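PDB 3GOE: DNA repair protein rad60 from Schizosaccharomyces pombe, which is required for repairing DNA double-strand breaks by recombination between sister chromatids, with its C-terminal SUMO-like domain being the part described here. Local coordinates for residues I10-S16 / D73-V79; S19-L24 / R38-V43. All coordinates share one frame. Residues are numbered along the deposited sequence.

Contact 1: residues I10-S16 / D73-V79; sequences ITLLLRS and DEDQVSV. With CA (calcium ion), chain B.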
loop_
_atom_site.group_PDB
_atom_site.type_symbol
_atom_site.label_atom_id
_atom_site.label_comp_id
_atom_site.label_asym_id
_atom_site.label_seq_id
_atom_site.Cartn_x
_atom_site.Cartn_y
_atom_site.Cartn_z
ATOM N N ILE A 10 5.231 -8.421 0.262
ATOM C CA ILE A 10 5.063 -8.216 -1.187
ATOM C C ILE A 10 5.653 -6.837 -1.527
ATOM O O ILE A 10 5.669 -5.916 -0.711
ATOM C CB ILE A 10 3.607 -8.334 -1.657
ATOM C CG1 ILE A 10 2.662 -7.296 -1.055
ATOM C CG2 ILE A 10 3.101 -9.802 -1.450
ATOM C CD1 ILE A 10 1.263 -7.358 -1.626
ATOM N N THR A 11 6.123 -6.716 -2.767
ATOM C CA THR A 11 6.593 -5.446 -3.288
ATOM C C THR A 11 5.435 -4.757 -4.017
ATOM O O THR A 11 4.800 -5.404 -4.853
ATOM C CB THR A 11 7.821 -5.625 -4.190
ATOM O OG1 THR A 11 8.826 -6.304 -3.459
ATOM C CG2 THR A 11 8.373 -4.274 -4.658
ATOM N N LEU A 12 5.215 -3.491 -3.751
ATOM C CA LEU A 12 4.188 -2.685 -4.398
ATOM C C LEU A 12 4.801 -1.408 -4.913
ATOM O O LEU A 12 5.633 -0.794 -4.251
ATOM C CB LEU A 12 3.041 -2.354 -3.437
ATOM C CG LEU A 12 2.225 -3.514 -2.943
ATOM C CD1 LEU A 12 1.281 -3.041 -1.800
ATOM C CD2 LEU A 12 1.441 -4.251 -4.032
ATOM N N LEU A 13 4.333 -0.959 -6.079
ATOM C CA LEU A 13 4.661 0.343 -6.602
ATOM C C LEU A 13 3.519 1.297 -6.289
ATOM O O LEU A 13 2.387 1.076 -6.703
ATOM C CB LEU A 13 4.896 0.276 -8.090
ATOM C CG LEU A 13 5.097 1.606 -8.805
ATOM C CD1 LEU A 13 6.288 2.344 -8.293
ATOM C CD2 LEU A 13 5.193 1.329 -10.292
ATOM N N LEU A 14 3.824 2.341 -5.533
ATOM C CA LEU A 14 2.858 3.411 -5.195
ATOM C C LEU A 14 3.188 4.629 -6.061
ATOM O O LEU A 14 4.215 5.261 -5.890
ATOM C CB LEU A 14 2.897 3.755 -3.721
ATOM C CG LEU A 14 2.017 2.894 -2.819
ATOM C CD1 LEU A 14 2.343 1.420 -2.942
ATOM C CD2 LEU A 14 2.023 3.360 -1.397
ATOM N N ARG A 15 2.316 4.926 -6.991
ATOM C CA ARG A 15 2.420 6.053 -7.890
ATOM C C ARG A 15 1.595 7.214 -7.321
ATOM O O ARG A 15 0.493 6.995 -6.837
ATOM C CB ARG A 15 1.882 5.731 -9.288
ATOM C CG ARG A 15 2.455 4.582 -10.070
ATOM C CD ARG A 15 1.764 4.339 -11.428
ATOM N NE ARG A 15 2.355 3.283 -12.237
ATOM C CZ ARG A 15 3.338 3.435 -13.102
ATOM N NH1 ARG A 15 3.794 2.410 -13.800
ATOM N NH2 ARG A 15 3.920 4.659 -13.303
ATOM N N SER A 16 2.103 8.412 -7.405
ATOM C CA SER A 16 1.393 9.548 -6.879
ATOM C C SER A 16 1.535 10.746 -7.828
ATOM O O SER A 16 2.686 11.050 -8.198
ATOM C CB SER A 16 1.918 9.908 -5.511
ATOM O OG SER A 16 1.147 11.028 -5.061
ATOM N N ASP A 73 2.112 -9.456 -5.263
ATOM C CA ASP A 73 3.435 -8.987 -5.462
ATOM C C ASP A 73 3.634 -8.332 -6.834
ATOM O O ASP A 73 3.190 -8.857 -7.858
ATOM C CB ASP A 73 4.370 -10.203 -5.308
ATOM C CG ASP A 73 5.834 -9.805 -5.330
ATOM O OD1 ASP A 73 6.596 -10.328 -6.161
ATOM O OD2 ASP A 73 6.240 -8.965 -4.511
ATOM N N GLU A 74 4.280 -7.174 -6.847
ATOM C CA GLU A 74 4.593 -6.356 -8.002
ATOM C C GLU A 74 3.375 -5.611 -8.551
ATOM O O GLU A 74 3.473 -5.018 -9.620
ATOM C CB GLU A 74 5.373 -7.133 -9.089
ATOM C CG GLU A 74 6.726 -7.595 -8.578
ATOM C CD GLU A 74 7.889 -6.678 -8.388
ATOM O OE1 GLU A 74 7.791 -5.447 -8.632
ATOM O OE2 GLU A 74 9.012 -7.140 -7.975
ATOM N N ASP A 75 2.235 -5.569 -7.846
ATOM C CA ASP A 75 1.147 -4.758 -8.217
ATOM C C ASP A 75 1.453 -3.263 -7.997
ATOM O O ASP A 75 2.404 -2.915 -7.289
ATOM C CB ASP A 75 -0.151 -5.136 -7.521
ATOM C CG ASP A 75 -0.859 -6.286 -8.174
ATOM O OD1 ASP A 75 -0.658 -6.578 -9.373
ATOM O OD2 ASP A 75 -1.704 -6.949 -7.486
ATOM N N GLN A 76 0.629 -2.449 -8.656
ATOM C CA GLN A 76 0.775 -1.025 -8.558
ATOM C C GLN A 76 -0.542 -0.405 -8.099
ATOM O O GLN A 76 -1.591 -0.903 -8.437
ATOM C CB GLN A 76 1.260 -0.381 -9.844
ATOM C CG GLN A 76 0.423 -0.668 -11.030
ATOM C CD GLN A 76 1.260 -0.369 -12.281
ATOM O OE1 GLN A 76 1.863 0.684 -12.398
ATOM N NE2 GLN A 76 1.259 -1.293 -13.271
ATOM N N VAL A 77 -0.403 0.638 -7.294
ATOM C CA VAL A 77 -1.540 1.384 -6.774
ATOM C C VAL A 77 -1.261 2.880 -6.946
ATOM O O VAL A 77 -0.137 3.333 -7.084
ATOM C CB VAL A 77 -1.856 1.087 -5.302
ATOM C CG1 VAL A 77 -2.176 -0.386 -5.089
ATOM C CG2 VAL A 77 -0.666 1.546 -4.526
ATOM N N SER A 78 -2.347 3.655 -6.930
ATOM C CA SER A 78 -2.287 5.098 -6.983
ATOM C C SER A 78 -2.561 5.712 -5.605
ATOM O O SER A 78 -3.534 5.349 -4.967
ATOM C CB SER A 78 -3.276 5.646 -7.977
ATOM O OG SER A 78 -2.991 5.260 -9.296
ATOM N N VAL A 79 -1.716 6.623 -5.180
ATOM C CA VAL A 79 -1.924 7.395 -3.986
ATOM C C VAL A 79 -2.685 8.665 -4.337
ATOM O O VAL A 79 -2.179 9.436 -5.187
ATOM C CB VAL A 79 -0.573 7.769 -3.347
ATOM C CG1 VAL A 79 -0.829 8.540 -2.057
ATOM C CG2 VAL A 79 0.286 6.552 -3.159
HETATM CA CA CA B . 4.917 11.042 -8.718
HETATM O O HOH W 1 9.024 -8.457 -5.290
HETATM O O HOH W 2 -1.632 12.351 -5.615
HETATM O O HOH W 3 5.231 13.178 -8.647
HETATM O O HOH W 4 4.220 10.585 -10.285
#
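A side-chain carboxylate begins the strand pairing here: Thr11 N donates to Asp73 OD2 at 2.8 Å with an almost straight N-H...O angle of 177°. Glu74 follows with positive phi (75°), and its N reaches Thr11 O at 2.7 Å. Regular parallel pairing then takes over. Leu13 N bonds to Asp75 O (3.0 Å) and Leu13 O accepts from Val77 N (2.9 Å); two residues on, Arg15 N bonds to Val77 O (2.9 Å) and Arg15 O accepts from Val79 N (2.8 Å). The axes of segments 10-16 and 76-79 approach to 4.5 Å, with 31° between their N-to-C directions. In the beta-grasp fold of ubiquitin and SUMO this is the central parallel pair, joining the first strand to the last. On its inner face Leu14 CD1 meets Val77 CG2 at 3.4 Å and Leu14 CB meets Val79 CG2 at 3.9 Å, with Tyr39 of helix 32-43 touching both Leu14 and Val79. The other face carries Leu13 and a side-chain hydrogen-bond pair in which Gln76 OE1 accepts from Arg15 NE (2.7 Å) and NH1 (2.9 Å). Past this pairing, Ser16 O binds the calcium ion at 2.3 Å, a site completed by Ser19, Asp21 and waters.

Contact 2: residues S19-L24 / R38-V43; sequences SEDLRL and RYCTEV. With CA (calcium ion), chain B.
A calcium-binding turn and the strand that leaves it pack here against the last turns of the helix in a SUMO-like domain. Residues 19-21 are extended but irregular, and Leu22-Leu24 form a beta strand (Leu22 phi/psi -150/134°). Residues 38-43 are helical, with Glu42 N on Arg38 O and Val43 N on Tyr39 O, both at 3.0 Å. The axes of strand 22-24 and helix 38-43 pass 10.0 Å apart, with 124° between their N-to-C directions. The nearest CA pairs are Glu20-Val43 (6.4 Å) and Leu22-Tyr39 (7.4 Å).

Tyr39, with chi1 171° and chi2 79°, sends its ring along the strand to the turn. Its OH donates to Glu20 O at 2.6 Å, while Ser19 OG lies 2.6 Å from the same OH; both oxygens sit near the ring plane. Leu22 (chi1 t, chi2 p) and Leu24 (chi1 m, chi2 p) direct their CA-to-CB bonds toward the helix. Leu22 CB approaches Tyr39 CE1 (3.8 Å) and Val43 CG1 (4.1 Å), and Leu22 CD2 lies 3.5 Å from Glu42 CB. Leu24 CD2 lies 4.0 Å from Arg38 CG. Water 5 bridges Glu20 OE1 and Val43 O, 2.9 Å from each.

Asp21 directs its CA-to-CB bond away from the helix, and its OD1 binds calcium at 2.3 Å. Ser19 O is a ligand at 2.6 Å, with waters 3 and 4 and Ser16 of the preceding strand completing the set. Helix 32-43, following the hairpin of strands 9-16 and 22-27 and packing across one face of the mixed sheet, is typical of the beta-grasp fold.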
loop_
_atom_site.group_PDB
_atom_site.type_symbol
_atom_site.label_atom_id
_atom_site.label_comp_id
_atom_site.label_asym_id
_atom_site.label_seq_id
_atom_site.Cartn_x
_atom_site.Cartn_y
_atom_site.Cartn_z
ATOM N N SER A 19 3.048 13.542 -5.352
ATOM C CA SER A 19 4.168 13.272 -4.437
ATOM C C SER A 19 5.045 12.172 -5.078
ATOM O O SER A 19 4.754 11.688 -6.153
ATOM C CB SER A 19 3.709 12.904 -3.039
ATOM O OG SER A 19 2.818 11.786 -3.015
ATOM N N GLU A 20 6.133 11.871 -4.365
ATOM C CA GLU A 20 7.188 10.972 -4.860
ATOM C C GLU A 20 6.637 9.570 -4.997
ATOM O O GLU A 20 6.042 9.028 -4.079
ATOM C CB GLU A 20 8.416 10.924 -3.947
ATOM C CG GLU A 20 9.583 10.001 -4.339
ATOM C CD GLU A 20 10.734 9.854 -3.363
ATOM O OE1 GLU A 20 10.633 10.352 -2.203
ATOM O OE2 GLU A 20 11.853 9.284 -3.626
ATOM N N ASP A 21 6.835 8.979 -6.153
ATOM C CA ASP A 21 6.455 7.596 -6.326
ATOM C C ASP A 21 7.381 6.785 -5.458
ATOM O O ASP A 21 8.482 7.286 -5.151
ATOM C CB ASP A 21 6.592 7.207 -7.796
ATOM C CG ASP A 21 5.672 7.944 -8.728
ATOM O OD1 ASP A 21 4.830 8.754 -8.310
ATOM O OD2 ASP A 21 5.853 7.672 -9.926
ATOM N N LEU A 22 6.948 5.606 -5.045
ATOM C CA LEU A 22 7.753 4.786 -4.160
ATOM C C LEU A 22 7.481 3.302 -4.398
ATOM O O LEU A 22 6.344 2.903 -4.379
ATOM C CB LEU A 22 7.426 5.166 -2.723
ATOM C CG LEU A 22 8.243 4.444 -1.651
ATOM C CD1 LEU A 22 9.675 4.917 -1.701
ATOM C CD2 LEU A 22 7.665 4.604 -0.239
ATOM N N ARG A 23 8.510 2.523 -4.480
ATOM C CA ARG A 23 8.407 1.101 -4.482
ATOM C C ARG A 23 8.689 0.593 -2.999
ATOM O O ARG A 23 9.711 0.937 -2.452
ATOM C CB ARG A 23 9.320 0.693 -5.619
ATOM C CG ARG A 23 8.944 -0.598 -6.246
ATOM C CD ARG A 23 10.184 -0.914 -7.161
ATOM N NE ARG A 23 9.745 -0.458 -8.437
ATOM C CZ ARG A 23 8.833 -1.221 -9.043
ATOM N NH1 ARG A 23 8.398 -2.360 -8.517
ATOM N NH2 ARG A 23 8.404 -0.814 -10.177
ATOM N N LEU A 24 7.785 -0.115 -2.366
ATOM C CA LEU A 24 7.842 -0.568 -0.960
ATOM C C LEU A 24 7.714 -2.058 -0.879
ATOM O O LEU A 24 7.018 -2.623 -1.696
ATOM C CB LEU A 24 6.727 0.035 0.007
ATOM C CG LEU A 24 6.533 1.452 0.022
ATOM C CD1 LEU A 24 5.766 1.892 -1.227
ATOM C CD2 LEU A 24 5.695 1.726 1.243
ATOM N N ARG A 38 3.299 4.124 6.193
ATOM C CA ARG A 38 4.684 3.804 5.830
ATOM C C ARG A 38 5.103 4.583 4.585
ATOM O O ARG A 38 6.212 5.115 4.532
ATOM C CB ARG A 38 4.819 2.292 5.655
ATOM C CG ARG A 38 6.224 1.875 5.248
ATOM C CD ARG A 38 7.310 2.188 6.241
ATOM N NE ARG A 38 7.155 1.575 7.550
ATOM C CZ ARG A 38 7.498 0.327 7.854
ATOM N NH1 ARG A 38 7.976 -0.496 6.959
ATOM N NH2 ARG A 38 7.339 -0.142 9.114
ATOM N N TYR A 39 4.244 4.654 3.578
ATOM C CA TYR A 39 4.516 5.500 2.430
ATOM C C TYR A 39 4.857 6.928 2.881
ATOM O O TYR A 39 5.831 7.535 2.440
ATOM C CB TYR A 39 3.307 5.489 1.465
ATOM C CG TYR A 39 3.468 6.520 0.379
ATOM C CD1 TYR A 39 4.281 6.285 -0.728
ATOM C CD2 TYR A 39 2.804 7.729 0.457
ATOM C CE1 TYR A 39 4.425 7.252 -1.721
ATOM C CE2 TYR A 39 2.994 8.681 -0.525
ATOM C CZ TYR A 39 3.790 8.450 -1.612
ATOM O OH TYR A 39 3.963 9.444 -2.553
ATOM N N CYS A 40 4.016 7.455 3.776
ATOM C CA CYS A 40 4.193 8.840 4.199
ATOM C C CYS A 40 5.509 9.041 4.934
ATOM O O CYS A 40 6.163 10.085 4.713
ATOM C CB CYS A 40 3.021 9.293 5.083
ATOM S SG CYS A 40 1.478 9.511 4.156
ATOM N N THR A 41 5.910 8.149 5.821
ATOM C CA THR A 41 7.199 8.330 6.488
ATOM C C THR A 41 8.346 8.121 5.493
ATOM O O THR A 41 9.405 8.786 5.671
ATOM C CB THR A 41 7.379 7.468 7.727
ATOM O OG1 THR A 41 7.216 6.079 7.482
ATOM C CG2 THR A 41 6.433 7.844 8.861
ATOM N N GLU A 42 8.216 7.297 4.508
ATOM C CA GLU A 42 9.306 7.066 3.558
ATOM C C GLU A 42 9.509 8.258 2.652
ATOM O O GLU A 42 10.648 8.614 2.329
ATOM C CB GLU A 42 9.029 5.806 2.728
ATOM C CG GLU A 42 9.173 4.514 3.479
ATOM C CD GLU A 42 10.605 4.258 3.834
ATOM O OE1 GLU A 42 11.465 4.410 2.973
ATOM O OE2 GLU A 42 10.946 3.959 4.960
ATOM N N VAL A 43 8.445 8.923 2.221
ATOM C CA VAL A 43 8.594 10.073 1.330
ATOM C C VAL A 43 8.532 11.391 2.090
ATOM O O VAL A 43 8.682 12.462 1.499
ATOM C CB VAL A 43 7.584 10.046 0.174
ATOM C CG1 VAL A 43 7.679 8.758 -0.686
ATOM C CG2 VAL A 43 6.169 10.286 0.591
HETATM CA CA CA B . 4.917 11.042 -8.718
HETATM O O HOH W 5 9.484 12.777 -1.239
HETATM O O HOH W 3 5.231 13.178 -8.647
HETATM O O HOH W 4 4.220 10.585 -10.285
#

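The centres of the two contacts are about 10 Å apart, and both reach one mixed sheet of order 22-27, 9-16, 76-80, 52-55, 58-59. Along the chain, 19-24 and 38-43 are nested inside the loop that 10-16 closes with 73-79. Strands 9-16 and 22-27 form the hairpin joining them: Leu14 N lies 2.8 Å from Leu22 O and Leu12 N 2.9 Å from Leu24 O, both probable hydrogen bonds. Contact 1 sets the domain's first and last strands side by side mid-sheet; contact 2 lays helix 32-43 on that sheet, where Ser16 CB packs 3.6 Å from Tyr39 OH, giving one shared core. The calcium ion takes ligands from both, so the hairpin turn belongs to both.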